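Local coordinates for protein parvulin 42 (Trypanosoma brucei brucei, PDB 6GMP) that probably catalyses the cis-trans isomerisation of peptidyl-prolyl bonds in proteins, through the parvulin-type PPIase domain that forms this chain, at residues 54-58 with 102-106; 12-16 with 40-44; 5-10 with 79-85. All blocks are in the same frame, centred on the assembly; numbering follows the deposited sequence.

The chain starts with strand 6-13, and two of the contacts use it. Contact 3 pairs its first half with strand 80-84, closing a loop of 68 residues that brings an edge strand of the four-stranded antiparallel sheet into place. Contact 2 lies wholly within that loop: the end of strand 6-13 and the residues after it meet helix 37-49, closing a smaller loop of 23 residues. Contact 1 opens only after contact 2 has closed, and it crosses contact 3: residues 54-58 lie inside the contact 3 loop, whereas 102-106 lie beyond it. It ties the linker between helices 37-49 and 59-69 to the approach to strand 109-111.

Contact 1 (54-58 with 102-106)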
ATOM      1  N   ARG A  54      -5.814  13.294  -9.237  1.00 27.97           N
ATOM      2  CA  ARG A  54      -4.846  12.617 -10.097  1.00 27.67           C
ATOM      3  C   ARG A  54      -5.472  11.436 -10.828  1.00 26.67           C
ATOM      4  O   ARG A  54      -6.056  10.541 -10.213  1.00 30.93           O
ATOM      5  CB  ARG A  54      -3.637  12.143  -9.291  1.00 24.99           C
ATOM      6  CG  ARG A  54      -2.774  13.276  -8.732  1.00 26.88           C
ATOM      7  CD  ARG A  54      -1.642  12.744  -7.876  1.00 26.44           C
ATOM      8  NE  ARG A  54      -0.895  13.832  -7.238  1.00 26.46           N
ATOM      9  CZ  ARG A  54      -0.090  13.673  -6.194  1.00 25.21           C
ATOM     10  NH1 ARG A  54       0.077  12.471  -5.637  1.00 24.55           N
ATOM     11  NH2 ARG A  54       0.536  14.734  -5.700  1.00 28.33           N
ATOM     12  N   LYS A  55      -5.312  11.445 -12.142  1.00 28.91           N
ATOM     13  CA  LYS A  55      -5.779  10.359 -13.000  1.00 31.88           C
ATOM     14  C   LYS A  55      -4.750   9.245 -12.872  1.00 30.79           C
ATOM     15  O   LYS A  55      -5.079   8.081 -12.649  1.00 31.23           O
ATOM     16  CB  LYS A  55      -5.897  10.840 -14.446  1.00 35.62           C
ATOM     17  CG  LYS A  55      -6.238   9.734 -15.445  1.00 36.32           C
ATOM     18  CD  LYS A  55      -6.516  10.272 -16.832  1.00 45.28           C
ATOM     19  CE  LYS A  55      -6.801   9.140 -17.808  1.00 45.92           C
ATOM     20  NZ  LYS A  55      -7.298   9.635 -19.125  1.00 52.02           N
ATOM     21  N   THR A  56      -3.491   9.632 -13.013  1.00 26.07           N
ATOM     22  CA  THR A  56      -2.369   8.750 -12.760  1.00 25.39           C
ATOM     23  C   THR A  56      -1.418   9.509 -11.866  1.00 24.94           C
ATOM     24  O   THR A  56      -1.498  10.743 -11.770  1.00 26.36           O
ATOM     25  CB  THR A  56      -1.640   8.347 -14.054  1.00 25.85           C
ATOM     26  OG1 THR A  56      -1.265   9.518 -14.784  1.00 29.94           O
ATOM     27  CG2 THR A  56      -2.534   7.460 -14.912  1.00 29.74           C
ATOM     28  N   TRP A  57      -0.519   8.775 -11.224  1.00 25.83           N
ATOM     29  CA  TRP A  57       0.494   9.363 -10.368  1.00 22.49           C
ATOM     30  C   TRP A  57       1.859   9.061 -10.947  1.00 25.83           C
ATOM     31  O   TRP A  57       2.071   7.998 -11.540  1.00 25.40           O
ATOM     32  CB  TRP A  57       0.458   8.777  -8.968  1.00 24.09           C
ATOM     33  CG  TRP A  57      -0.801   8.920  -8.159  1.00 23.81           C
ATOM     34  CD1 TRP A  57      -2.103   8.918  -8.597  1.00 24.73           C
ATOM     35  CD2 TRP A  57      -0.853   9.061  -6.749  1.00 21.15           C
ATOM     36  NE1 TRP A  57      -2.958   9.039  -7.521  1.00 25.06           N
ATOM     37  CE2 TRP A  57      -2.213   9.127  -6.373  1.00 21.57           C
ATOM     38  CE3 TRP A  57       0.126   9.107  -5.755  1.00 21.78           C
ATOM     39  CZ2 TRP A  57      -2.612   9.261  -5.047  1.00 22.78           C
ATOM     40  CZ3 TRP A  57      -0.268   9.240  -4.444  1.00 22.44           C
ATOM     41  CH2 TRP A  57      -1.629   9.317  -4.100  1.00 26.39           C
ATOM     42  N   SER A  58       2.803   9.968 -10.752  1.00 24.13           N
ATOM     43  CA  SER A  58       4.186   9.656 -11.054  1.00 24.44           C
ATOM     44  C   SER A  58       4.725   8.758  -9.947  1.00 23.68           C
ATOM     45  O   SER A  58       4.138   8.655  -8.868  1.00 22.68           O
ATOM     46  CB  SER A  58       5.020  10.927 -11.119  1.00 26.79           C
ATOM     47  OG  SER A  58       5.125  11.500  -9.825  1.00 27.85           O
ATOM     48  N   SER A 102      -1.423   1.410 -16.229  1.00 30.52           N
ATOM     49  CA  SER A 102      -0.130   2.027 -15.967  0.52 30.62           C
ATOM     50  C   SER A 102      -0.287   3.374 -15.264  1.00 31.33           C
ATOM     51  O   SER A 102      -0.993   4.258 -15.744  1.00 32.01           O
ATOM     52  CB  SER A 102       0.623   2.225 -17.286  0.52 35.64           C
ATOM     53  OG  SER A 102       0.650   1.026 -18.041  0.52 38.58           O
ATOM     54  N   GLY A 103       0.373   3.519 -14.121  1.00 26.79           N
ATOM     55  CA  GLY A 103       0.378   4.776 -13.392  1.00 28.24           C
ATOM     56  C   GLY A 103      -0.790   4.985 -12.441  1.00 25.37           C
ATOM     57  O   GLY A 103      -0.874   6.007 -11.767  1.00 26.17           O
ATOM     58  N   GLU A 104      -1.714   4.031 -12.406  1.00 24.78           N
ATOM     59  CA  GLU A 104      -2.885   4.161 -11.550  1.00 24.60           C
ATOM     60  C   GLU A 104      -2.597   3.678 -10.134  1.00 23.23           C
ATOM     61  O   GLU A 104      -1.785   2.779  -9.924  1.00 21.78           O
ATOM     62  CB  GLU A 104      -4.068   3.386 -12.137  1.00 25.57           C
ATOM     63  CG  GLU A 104      -4.625   4.000 -13.416  1.00 28.98           C
ATOM     64  CD  GLU A 104      -5.946   3.376 -13.819  1.00 36.99           C
ATOM     65  OE1 GLU A 104      -6.109   2.153 -13.597  1.00 34.60           O
ATOM     66  OE2 GLU A 104      -6.822   4.107 -14.339  1.00 37.98           O
ATOM     67  N   VAL A 105      -3.267   4.315  -9.179  1.00 25.90           N
ATOM     68  CA  VAL A 105      -3.268   3.894  -7.780  1.00 21.11           C
ATOM     69  C   VAL A 105      -4.646   3.329  -7.419  1.00 22.92           C
ATOM     70  O   VAL A 105      -5.677   3.937  -7.710  1.00 28.10           O
ATOM     71  CB  VAL A 105      -2.939   5.059  -6.812  1.00 23.22           C
ATOM     72  CG1 VAL A 105      -2.997   4.600  -5.358  1.00 23.50           C
ATOM     73  CG2 VAL A 105      -1.574   5.689  -7.129  1.00 23.12           C
ATOM     74  N   SER A 106      -4.664   2.163  -6.788  1.00 23.01           N
ATOM     75  CA  SER A 106      -5.916   1.516  -6.436  1.00 23.70           C
ATOM     76  C   SER A 106      -6.667   2.263  -5.338  1.00 25.88           C
ATOM     77  O   SER A 106      -6.105   3.103  -4.634  1.00 26.73           O
ATOM     78  CB  SER A 106      -5.648   0.097  -5.949  1.00 24.95           C
ATOM     79  OG  SER A 106      -4.998   0.108  -4.686  1.00 23.03           O
TER
HETATM   80  O   HOH W   1      -4.826   6.659 -10.136  1.00 29.52           O
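Lys55 meets residues 102-106 through its main chain. Its carbonyl O accepts a hydrogen bond of 2.9 Å from a water that in turn accepts from Val105 N at 3.0 Å, so the water bridges the two loops beside their direct bond. Thr56 follows, with its CA nearest to that of Glu104 (4.8 Å). Thr56 CA lies 3.3 Å from Gly103 O, and Thr56 CG2 packs 3.6 Å from Ser102 O. There is little room here: a CB on Gly103 would come within 3.2 Å of Thr56 CB, and with phi 86° and psi -2° it would also collide with the carbonyl O of Ser102.

Trp57 makes the central interactions. Its N donates a nearly straight hydrogen bond to Gly103 O (2.8 Å, 168°), the one direct hydrogen bond between the segments. In the parvulin fold of this PPIase domain, this joins the linker from helix 37-49 to helix 59-69 with the loop that leads from helix 91-97 into the last two strands. Val105 packs on one face of the Trp57 indole, its CG2 3.4 Å from the centroid of the five-membered ring and 5° off the normal, a CH-pi contact. Leu48 and Val65 also touch the indole, His51 meets it edge-to-face, and Trp57 O is hydrogen-bonded to Tyr119 OH. The CA-to-CB bond of Glu104 points away from 54-58, and its carboxylate forms a salt bridge with Lys101. Ser58 is the N-cap of helix 59-69, and Glu61 OE1 bonds back to Ser58 N, consistent with a capping box.

Contact 2 (12-16 with 40-44)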
ATOM      1  N   LEU A  12       1.226   0.309   2.780  1.00 18.43           N
ATOM      2  CA  LEU A  12       0.509  -0.575   3.701  1.00 16.82           C
ATOM      3  C   LEU A  12       0.202   0.154   5.002  1.00 15.80           C
ATOM      4  O   LEU A  12       1.099   0.674   5.653  1.00 18.67           O
ATOM      5  CB  LEU A  12       1.327  -1.833   4.008  1.00 18.38           C
ATOM      6  CG  LEU A  12       0.634  -2.864   4.895  1.00 19.04           C
ATOM      7  CD1 LEU A  12      -0.561  -3.500   4.214  1.00 20.06           C
ATOM      8  CD2 LEU A  12       1.612  -3.951   5.313  1.00 22.24           C
ATOM      9  N   VAL A  13      -1.077   0.174   5.356  1.00 16.68           N
ATOM     10  CA  VAL A  13      -1.541   0.716   6.620  1.00 18.71           C
ATOM     11  C   VAL A  13      -2.034  -0.468   7.441  1.00 18.22           C
ATOM     12  O   VAL A  13      -2.996  -1.134   7.071  1.00 18.97           O
ATOM     13  CB  VAL A  13      -2.667   1.750   6.397  1.00 18.74           C
ATOM     14  CG1 VAL A  13      -3.185   2.282   7.719  1.00 21.27           C
ATOM     15  CG2 VAL A  13      -2.158   2.898   5.532  1.00 21.86           C
ATOM     16  N   LYS A  14      -1.369  -0.737   8.552  1.00 20.33           N
ATOM     17  CA  LYS A  14      -1.690  -1.888   9.378  1.00 20.19           C
ATOM     18  C   LYS A  14      -2.788  -1.541  10.359  1.00 20.75           C
ATOM     19  O   LYS A  14      -3.182  -0.381  10.513  1.00 19.39           O
ATOM     20  CB  LYS A  14      -0.432  -2.368  10.105  1.00 23.48           C
ATOM     21  CG  LYS A  14       0.599  -2.946   9.171  1.00 23.48           C
ATOM     22  CD  LYS A  14       1.776  -3.542   9.921  1.00 24.83           C
ATOM     23  CE  LYS A  14       2.785  -4.117   8.957  1.00 30.79           C
ATOM     24  NZ  LYS A  14       3.707  -5.071   9.638  1.00 38.29           N
ATOM     25  N   HIS A  15      -3.286  -2.548  11.058  1.00 19.55           N
ATOM     26  CA  HIS A  15      -4.188  -2.332  12.172  1.00 19.48           C
ATOM     27  C   HIS A  15      -3.919  -3.413  13.219  1.00 20.29           C
ATOM     28  O   HIS A  15      -3.155  -4.362  12.950  1.00 19.48           O
ATOM     29  CB  HIS A  15      -5.652  -2.321  11.730  1.00 19.11           C
ATOM     30  CG  HIS A  15      -6.073  -3.542  10.978  1.00 19.80           C
ATOM     31  ND1 HIS A  15      -6.304  -4.749  11.596  1.00 20.41           N
ATOM     32  CD2 HIS A  15      -6.322  -3.732   9.662  1.00 20.92           C
ATOM     33  CE1 HIS A  15      -6.687  -5.635  10.691  1.00 21.43           C
ATOM     34  NE2 HIS A  15      -6.696  -5.044   9.511  1.00 21.79           N
ATOM     35  N   LYS A  16      -4.548  -3.278  14.384  1.00 19.52           N
ATOM     36  CA  LYS A  16      -4.241  -4.127  15.529  1.00 19.06           C
ATOM     37  C   LYS A  16      -4.506  -5.608  15.297  1.00 24.11           C
ATOM     38  O   LYS A  16      -3.950  -6.453  15.995  1.00 26.41           O
ATOM     39  CB  LYS A  16      -5.052  -3.670  16.742  1.00 24.24           C
ATOM     40  CG  LYS A  16      -6.543  -3.957  16.628  1.00 23.64           C
ATOM     41  CD  LYS A  16      -7.348  -3.363  17.778  1.00 28.07           C
ATOM     42  CE  LYS A  16      -8.782  -3.913  17.831  1.00 35.92           C
ATOM     43  NZ  LYS A  16      -8.865  -5.398  18.062  1.00 33.19           N
ATOM     44  N   ALA A  40      -7.711   2.057  10.051  1.00 16.63           N
ATOM     45  CA  ALA A  40      -6.781   1.823   8.939  1.00 18.09           C
ATOM     46  C   ALA A  40      -7.463   2.103   7.597  1.00 17.41           C
ATOM     47  O   ALA A  40      -6.871   2.712   6.706  1.00 18.45           O
ATOM     48  CB  ALA A  40      -6.267   0.397   8.971  1.00 17.37           C
ATOM     49  N   ILE A  41      -8.702   1.655   7.445  1.00 17.50           N
ATOM     50  CA  ILE A  41      -9.444   1.923   6.224  1.00 17.10           C
ATOM     51  C   ILE A  41      -9.625   3.412   6.028  1.00 19.34           C
ATOM     52  O   ILE A  41      -9.413   3.925   4.930  1.00 19.07           O
ATOM     53  CB  ILE A  41     -10.789   1.198   6.268  1.00 18.15           C
ATOM     54  CG1 ILE A  41     -10.572  -0.325   6.218  1.00 20.21           C
ATOM     55  CG2 ILE A  41     -11.692   1.631   5.122  1.00 21.51           C
ATOM     56  CD1 ILE A  41     -11.821  -1.134   6.516  1.00 26.30           C
ATOM     57  N   ASN A  42     -10.011   4.120   7.076  1.00 17.87           N
ATOM     58  CA  ASN A  42     -10.217   5.550   6.952  1.00 17.56           C
ATOM     59  C   ASN A  42      -8.927   6.280   6.650  1.00 17.19           C
ATOM     60  O   ASN A  42      -8.920   7.223   5.864  1.00 18.64           O
ATOM     61  CB  ASN A  42     -10.847   6.103   8.221  1.00 18.26           C
ATOM     62  CG  ASN A  42     -12.300   5.749   8.332  1.00 20.25           C
ATOM     63  OD1 ASN A  42     -13.018   5.679   7.327  1.00 24.90           O
ATOM     64  ND2 ASN A  42     -12.765   5.562   9.554  1.00 20.08           N
ATOM     65  N   LEU A  43      -7.835   5.840   7.242  1.00 17.47           N
ATOM     66  CA  LEU A  43      -6.549   6.461   6.993  0.62 19.01           C
ATOM     67  C   LEU A  43      -6.113   6.236   5.549  1.00 19.12           C
ATOM     68  O   LEU A  43      -5.723   7.186   4.859  1.00 18.09           O
ATOM     69  CB  LEU A  43      -5.496   5.927   7.958  0.62 18.57           C
ATOM     70  CG  LEU A  43      -4.075   6.443   7.743  0.62 20.12           C
ATOM     71  CD1 LEU A  43      -4.069   7.941   7.761  0.62 21.56           C
ATOM     72  CD2 LEU A  43      -3.162   5.901   8.824  0.62 23.35           C
ATOM     73  N   ALA A  44      -6.181   4.995   5.069  1.00 17.31           N
ATOM     74  CA  ALA A  44      -5.819   4.698   3.690  1.00 18.27           C
ATOM     75  C   ALA A  44      -6.661   5.521   2.715  1.00 19.76           C
ATOM     76  O   ALA A  44      -6.159   6.042   1.704  1.00 19.36           O
ATOM     77  CB  ALA A  44      -5.984   3.216   3.426  1.00 18.46           C
TER
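This is a buried, apolar helix-on-sheet contact, in which the end of strand 6-13 and the first residues of the following loop press against one side of helix 37-49. No hydrogen bond crosses between the segments, and the 206 Å² they bury depends largely on small aliphatic groups. Val13 is the main contributor from the strand. Its side chain points toward the helix and meets residues at positions i, i+3 and i+4 along it: Val13 CG1 is 3.8 Å from both Ala40 CB and Leu43 CD2, and Val13 CG2 approaches Ala44 CB at 4.4 Å. The two alanines leave the space that lets the helix come close to the strand, so that the CA atoms of Val13 and Ala40 are only 5.8 Å apart.

In the parvulin fold, helix 37-49 is the first helix, reached from the first strand by a long loop; in Pin1 the corresponding loop carries basic residues that bind the substrate phosphate. Next along the sheet, Val115 of strand 114-120 touches Ala40 and Ala44 as well, so the helix spans two neighbouring strands. Past the strand the chain continues over Ala40, whose CB lies 3.5 Å from Lys14 O and 3.9 Å from His15 CB, at the edge of the His15 ring. Lys14 O also accepts a hydrogen bond from Arg35 NH1, next to the start of the helix. The Lys14 side chain leaves in the other direction, where its NZ bonds to the carbonyl oxygens of Arg20 and Ser22, while His15 ND1 is engaged by Asp17 N.

Contact 3 (5-10 with 79-85); sequences ERHFYH and GDLGMVE
Strands 6-10 and 80-84 run antiparallel at 158°, axes 4.6 Å apart. Arg6-Val84 is a hydrogen-bonded pair (Arg6 N to Val84 O 3.2 Å, Val84 N to Arg6 O 2.9 Å); His7-Met83 and Tyr9-Asp80 are non-hydrogen-bonded (CA-CA 4.4 Å). Opposite Phe8 is a beta bulge: Leu81 N (-101°/-2°) donates to Phe8 O at 2.9 Å, and Gly82 O (68°/-159°) accepts from Phe8 N at a long 3.3 Å. His10 N donates to Gly79 O at 3.0 Å. Arg6, Phe8 and Val84 share one face, Phe8 CD2 4.0 Å from Val84 CB; His7, Tyr9, Asp80 and Met83 share the other, Met83 SD 3.6 Å from His7 CB and the Tyr9 ring (m) centred 3.5 Å from Asp80 CA. His10 (p) hydrogen-bonds His116, resembling the parvulin dual-histidine motif. With His7 and Asp80 both t, His7 NE2 (2.7 Å) and Gly82 N (2.8 Å, an Asx turn) donate to Asp80 OD1, so one carboxylate oxygen ties bulge to neighbouring strand.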
ATOM      1  N   GLU A   5       3.832 -10.586 -15.825  1.00 42.04           N
ATOM      2  CA  GLU A   5       4.626  -9.837 -14.853  1.00 37.22           C
ATOM      3  C   GLU A   5       4.356  -8.338 -14.948  1.00 36.19           C
ATOM      4  O   GLU A   5       4.558  -7.739 -16.006  1.00 44.42           O
ATOM      5  CB  GLU A   5       6.121 -10.074 -15.082  1.00 66.63           C
ATOM      6  CG  GLU A   5       6.788 -10.937 -14.029  1.00 67.03           C
ATOM      7  CD  GLU A   5       8.297 -11.002 -14.190  1.00 65.43           C
ATOM      8  OE1 GLU A   5       8.871 -10.131 -14.879  1.00 54.20           O
ATOM      9  OE2 GLU A   5       8.910 -11.930 -13.625  1.00 72.83           O
ATOM     10  N   ARG A   6       3.912  -7.742 -13.844  1.00 34.82           N
ATOM     11  CA  ARG A   6       3.762  -6.293 -13.761  1.00 36.24           C
ATOM     12  C   ARG A   6       4.459  -5.779 -12.516  1.00 34.77           C
ATOM     13  O   ARG A   6       4.570  -6.480 -11.509  1.00 32.68           O
ATOM     14  CB  ARG A   6       2.288  -5.885 -13.766  1.00 32.69           C
ATOM     15  CG  ARG A   6       1.640  -6.030 -15.123  1.00 40.09           C
ATOM     16  CD  ARG A   6       0.151  -5.731 -15.094  1.00 40.42           C
ATOM     17  NE  ARG A   6      -0.476  -6.141 -16.347  1.00 45.58           N
ATOM     18  CZ  ARG A   6      -1.785  -6.209 -16.551  1.00 47.40           C
ATOM     19  NH1 ARG A   6      -2.636  -5.895 -15.588  1.00 44.33           N
ATOM     20  NH2 ARG A   6      -2.244  -6.601 -17.729  1.00 55.66           N
ATOM     21  N   HIS A   7       4.936  -4.545 -12.610  1.00 29.18           N
ATOM     22  CA  HIS A   7       5.722  -3.922 -11.560  1.00 27.56           C
ATOM     23  C   HIS A   7       4.825  -3.066 -10.674  1.00 25.09           C
ATOM     24  O   HIS A   7       4.193  -2.117 -11.154  1.00 26.67           O
ATOM     25  CB  HIS A   7       6.802  -3.058 -12.207  1.00 28.15           C
ATOM     26  CG  HIS A   7       7.802  -2.508 -11.243  1.00 29.43           C
ATOM     27  ND1 HIS A   7       8.818  -1.660 -11.633  1.00 33.64           N
ATOM     28  CD2 HIS A   7       7.955  -2.695  -9.912  1.00 28.45           C
ATOM     29  CE1 HIS A   7       9.545  -1.336 -10.578  1.00 32.94           C
ATOM     30  NE2 HIS A   7       9.048  -1.959  -9.524  1.00 28.04           N
ATOM     31  N   PHE A   8       4.772  -3.407  -9.386  1.00 23.88           N
ATOM     32  CA  PHE A   8       3.958  -2.681  -8.426  1.00 23.25           C
ATOM     33  C   PHE A   8       4.776  -2.093  -7.292  1.00 23.02           C
ATOM     34  O   PHE A   8       5.846  -2.607  -6.950  1.00 22.68           O
ATOM     35  CB  PHE A   8       2.887  -3.595  -7.828  1.00 24.69           C
ATOM     36  CG  PHE A   8       1.947  -4.170  -8.839  1.00 25.30           C
ATOM     37  CD1 PHE A   8       0.909  -3.418  -9.366  1.00 23.09           C
ATOM     38  CD2 PHE A   8       2.097  -5.483  -9.247  1.00 29.13           C
ATOM     39  CE1 PHE A   8       0.035  -3.973 -10.288  1.00 24.50           C
ATOM     40  CE2 PHE A   8       1.235  -6.045 -10.171  1.00 32.04           C
ATOM     41  CZ  PHE A   8       0.202  -5.287 -10.697  1.00 27.29           C
ATOM     42  N   TYR A   9       4.243  -1.009  -6.730  1.00 21.29           N
ATOM     43  CA  TYR A   9       4.630  -0.508  -5.416  1.00 20.19           C
ATOM     44  C   TYR A   9       3.381  -0.544  -4.544  1.00 20.35           C
ATOM     45  O   TYR A   9       2.267  -0.602  -5.058  1.00 20.58           O
ATOM     46  CB  TYR A   9       5.094   0.950  -5.481  1.00 21.37           C
ATOM     47  CG  TYR A   9       6.505   1.187  -5.951  1.00 21.54           C
ATOM     48  CD1 TYR A   9       6.938   0.747  -7.193  1.00 22.53           C
ATOM     49  CD2 TYR A   9       7.409   1.879  -5.145  1.00 22.18           C
ATOM     50  CE1 TYR A   9       8.230   0.983  -7.617  1.00 25.36           C
ATOM     51  CE2 TYR A   9       8.701   2.114  -5.561  1.00 22.42           C
ATOM     52  CZ  TYR A   9       9.108   1.664  -6.795  1.00 24.56           C
ATOM     53  OH  TYR A   9      10.398   1.904  -7.202  1.00 28.24           O
ATOM     54  N   HIS A  10       3.548  -0.490  -3.227  1.00 20.63           N
ATOM     55  CA  HIS A  10       2.374  -0.300  -2.375  1.00 18.48           C
ATOM     56  C   HIS A  10       2.664   0.527  -1.131  1.00 18.68           C
ATOM     57  O   HIS A  10       3.818   0.705  -0.733  1.00 20.44           O
ATOM     58  CB  HIS A  10       1.664  -1.630  -2.035  1.00 18.99           C
ATOM     59  CG  HIS A  10       2.292  -2.424  -0.929  1.00 18.08           C
ATOM     60  ND1 HIS A  10       1.587  -3.367  -0.218  1.00 21.20           N
ATOM     61  CD2 HIS A  10       3.547  -2.434  -0.422  1.00 21.25           C
ATOM     62  CE1 HIS A  10       2.373  -3.922   0.686  1.00 20.62           C
ATOM     63  NE2 HIS A  10       3.568  -3.376   0.584  1.00 20.28           N
ATOM     64  N   GLY A  79       8.727   1.348  -1.170  1.00 21.01           N
ATOM     65  CA  GLY A  79       7.497   0.617  -1.403  1.00 20.89           C
ATOM     66  C   GLY A  79       7.510  -0.299  -2.610  1.00 19.93           C
ATOM     67  O   GLY A  79       6.477  -0.858  -2.973  1.00 21.36           O
ATOM     68  N   ASP A  80       8.676  -0.461  -3.215  1.00 20.33           N
ATOM     69  CA  ASP A  80       8.836  -1.307  -4.386  1.00 22.07           C
ATOM     70  C   ASP A  80       8.573  -2.775  -4.058  1.00 23.96           C
ATOM     71  O   ASP A  80       9.213  -3.346  -3.170  1.00 25.36           O
ATOM     72  CB  ASP A  80      10.264  -1.135  -4.908  1.00 23.44           C
ATOM     73  CG  ASP A  80      10.483  -1.728  -6.293  1.00 24.69           C
ATOM     74  OD1 ASP A  80       9.528  -2.223  -6.930  1.00 25.91           O
ATOM     75  OD2 ASP A  80      11.643  -1.670  -6.744  1.00 29.21           O
ATOM     76  N   LEU A  81       7.632  -3.379  -4.785  1.00 22.26           N
ATOM     77  CA  LEU A  81       7.385  -4.821  -4.696  1.00 24.32           C
ATOM     78  C   LEU A  81       8.011  -5.597  -5.850  1.00 28.34           C
ATOM     79  O   LEU A  81       7.907  -6.822  -5.890  1.00 30.27           O
ATOM     80  CB  LEU A  81       5.878  -5.082  -4.675  1.00 23.97           C
ATOM     81  CG  LEU A  81       5.126  -4.461  -3.497  1.00 21.30           C
ATOM     82  CD1 LEU A  81       3.624  -4.737  -3.607  1.00 23.76           C
ATOM     83  CD2 LEU A  81       5.677  -4.959  -2.173  1.00 26.00           C
ATOM     84  N   GLY A  82       8.649  -4.899  -6.787  1.00 24.59           N
ATOM     85  CA  GLY A  82       9.252  -5.536  -7.944  1.00 25.19           C
ATOM     86  C   GLY A  82       8.202  -6.114  -8.871  1.00 30.82           C
ATOM     87  O   GLY A  82       7.032  -5.719  -8.841  1.00 27.64           O
ATOM     88  N   MET A  83       8.627  -7.068  -9.690  1.00 31.50           N
ATOM     89  CA  MET A  83       7.739  -7.712 -10.647  1.00 33.36           C
ATOM     90  C   MET A  83       6.922  -8.802  -9.964  1.00 35.08           C
ATOM     91  O   MET A  83       7.470  -9.636  -9.240  1.00 35.86           O
ATOM     92  CB  MET A  83       8.547  -8.347 -11.774  1.00 35.20           C
ATOM     93  CG  MET A  83       9.499  -7.413 -12.507  1.00 39.89           C
ATOM     94  SD  MET A  83       8.736  -5.962 -13.263  1.00 50.19           S
ATOM     95  CE  MET A  83       7.310  -6.659 -14.074  1.00 53.05           C
ATOM     96  N   VAL A  84       5.618  -8.806 -10.220  1.00 34.76           N
ATOM     97  CA  VAL A  84       4.705  -9.765  -9.611  1.00 35.41           C
ATOM     98  C   VAL A  84       3.869 -10.457 -10.679  1.00 36.75           C
ATOM     99  O   VAL A  84       3.236  -9.796 -11.499  1.00 36.58           O
ATOM    100  CB  VAL A  84       3.752  -9.065  -8.631  1.00 35.56           C
ATOM    101  CG1 VAL A  84       2.772 -10.067  -8.021  1.00 40.81           C
ATOM    102  CG2 VAL A  84       4.541  -8.334  -7.548  1.00 38.09           C
ATOM    103  N   GLU A  85       3.868 -11.788 -10.673  1.00 39.63           N
ATOM    104  CA  GLU A  85       2.983 -12.558 -11.545  1.00 38.60           C
ATOM    105  C   GLU A  85       1.610 -12.690 -10.901  1.00 37.35           C
ATOM    106  O   GLU A  85       1.510 -12.822  -9.681  1.00 35.55           O
ATOM    107  CB  GLU A  85       3.557 -13.957 -11.783  1.00 46.37           C
ATOM    108  CG  GLU A  85       4.725 -14.006 -12.749  1.00 56.51           C
ATOM    109  CD  GLU A  85       4.411 -14.811 -13.993  1.00 68.63           C
ATOM    110  OE1 GLU A  85       4.098 -16.015 -13.862  1.00 65.97           O
ATOM    111  OE2 GLU A  85       4.472 -14.240 -15.105  1.00 76.47           O
TER